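Local atomic coordinates of Boca/mesd chaperone for ywtd beta-propeller-egf protein 1 (Caenorhabditis elegans, PDB entry 3OFG), a protein that probably acts as an endoplasmic reticulum chaperone that assists folding and maturation of LDL-receptor-type beta-propeller domains, this chain being its structured domain. Residues 15-20 with 29-34. Numbering follows the deposited sequence. Where two conformers were deposited one is given.
Sequences VGVVDP and RPFTEK
Asp19 lies over one face of the Phe31 ring, its carboxylate stacked on the ring with the two planes 7° apart. Its CB sits 4.0 Å from the ring centroid, a CH-pi contact displaced toward the rim, while CG rests 3.9 Å from Phe31 CZ. At the ring edge, near its plane, Val17 CG1 meets Phe31 CD2 at 3.8 Å. Chi1 of -173° sets Phe31 CG anti to the backbone N, and the ring extends from the first helical turn to the end of strand 12-17 and the loop that follows. Trp35 of the same helix and Phe82 also meet the ring. At the next helix position, Val17 CB packs 3.7 Å from Thr32 OG1, a hydroxyl engaged elsewhere by Ile28 O and Asp57 O. An alanine at Phe31 would probably leave Asp19 CB and Val17 CG1 without their aromatic partner and open a gap between strand end and helix. The contact joins the start of helix 29-45 to an inner strand of the antiparallel sheet and the loop leaving it. A carboxylate with OD2 above the ring and OD1 beyond its rim might be mildly unfavourable, yet hydrogen bonds to Ser21 and Gln22 hold it in place and would probably offset this mismatch.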
# COMPACT_ATOMS: atom_id res chain seq x y z
N VAL A 15 -1.56 9.18 1.41
CA VAL A 15 -2.12 10.34 2.06
C VAL A 15 -1.28 10.68 3.29
O VAL A 15 -1.26 9.92 4.26
CB VAL A 15 -3.57 10.06 2.49
CG1 VAL A 15 -4.19 11.30 3.10
CG2 VAL A 15 -4.39 9.57 1.31
N GLY A 16 -0.54 11.78 3.24
CA GLY A 16 0.25 12.22 4.38
C GLY A 16 -0.60 13.08 5.29
O GLY A 16 -1.50 13.79 4.83
N VAL A 17 -0.32 13.01 6.59
CA VAL A 17 -1.08 13.73 7.58
C VAL A 17 -0.12 14.59 8.38
O VAL A 17 0.99 14.16 8.72
CB VAL A 17 -1.83 12.74 8.49
CG1 VAL A 17 -2.58 13.44 9.60
CG2 VAL A 17 -2.77 11.91 7.65
N VAL A 18 -0.55 15.83 8.63
CA VAL A 18 0.19 16.76 9.49
C VAL A 18 -0.80 17.37 10.48
O VAL A 18 -1.91 17.79 10.10
CB VAL A 18 0.88 17.86 8.67
CG1 VAL A 18 1.40 19.00 9.57
CG2 VAL A 18 2.06 17.29 7.91
N ASP A 19 -0.42 17.40 11.74
CA ASP A 19 -1.15 18.13 12.76
C ASP A 19 -0.56 19.54 12.81
O ASP A 19 0.59 19.70 13.20
CB ASP A 19 -0.97 17.43 14.10
CG ASP A 19 -1.71 18.12 15.22
OD1 ASP A 19 -2.21 19.25 15.04
OD2 ASP A 19 -1.76 17.52 16.32
N PRO A 20 -1.34 20.56 12.40
CA PRO A 20 -0.78 21.91 12.33
C PRO A 20 -0.38 22.47 13.70
O PRO A 20 0.42 23.40 13.77
CB PRO A 20 -1.93 22.73 11.74
CG PRO A 20 -2.78 21.73 11.03
CD PRO A 20 -2.70 20.50 11.88
N ARG A 29 0.36 8.84 15.16
CA ARG A 29 -0.51 7.75 14.73
C ARG A 29 -1.95 7.87 15.20
O ARG A 29 -2.86 7.59 14.41
CB ARG A 29 0.06 6.37 15.10
CG ARG A 29 -0.68 5.26 14.35
CD ARG A 29 -0.00 3.91 14.52
NE ARG A 29 1.14 3.78 13.63
CZ ARG A 29 1.14 3.08 12.50
NH1 ARG A 29 0.05 2.43 12.09
NH2 ARG A 29 2.24 3.02 11.77
N PRO A 30 -2.22 8.23 16.46
CA PRO A 30 -3.64 8.32 16.84
C PRO A 30 -4.41 9.33 15.97
O PRO A 30 -5.56 9.13 15.61
CB PRO A 30 -3.60 8.81 18.30
CG PRO A 30 -2.21 8.50 18.78
CD PRO A 30 -1.29 8.46 17.58
N PHE A 31 -3.77 10.43 15.64
CA PHE A 31 -4.36 11.51 14.85
C PHE A 31 -4.55 11.04 13.41
O PHE A 31 -5.62 11.23 12.81
CB PHE A 31 -3.41 12.70 14.96
CG PHE A 31 -3.91 13.98 14.37
CD1 PHE A 31 -4.72 14.83 15.11
CD2 PHE A 31 -3.50 14.39 13.13
CE1 PHE A 31 -5.14 16.05 14.58
CE2 PHE A 31 -3.92 15.61 12.60
CZ PHE A 31 -4.72 16.43 13.34
N THR A 32 -3.57 10.35 12.86
CA THR A 32 -3.70 9.79 11.51
C THR A 32 -4.80 8.76 11.45
O THR A 32 -5.61 8.77 10.53
CB THR A 32 -2.38 9.16 11.12
OG1 THR A 32 -1.40 10.22 11.12
CG2 THR A 32 -2.42 8.51 9.74
N GLU A 33 -4.89 7.91 12.46
CA GLU A 33 -5.93 6.89 12.48
C GLU A 33 -7.30 7.54 12.61
O GLU A 33 -8.25 7.13 11.90
CB GLU A 33 -5.68 5.86 13.58
CG GLU A 33 -4.45 5.00 13.29
CD GLU A 33 -4.22 3.82 14.21
OE1 GLU A 33 -5.06 3.58 15.10
OE2 GLU A 33 -3.19 3.13 14.02
N LYS A 34 -7.44 8.56 13.44
CA LYS A 34 -8.70 9.24 13.60
C LYS A 34 -9.14 9.85 12.29
O LYS A 34 -10.27 9.65 11.81
CB LYS A 34 -8.59 10.34 14.65
CG LYS A 34 -9.81 11.24 14.73
CD LYS A 34 -9.70 12.29 15.82
CE LYS A 34 -10.82 13.30 15.74
NZ LYS A 34 -10.73 14.29 16.86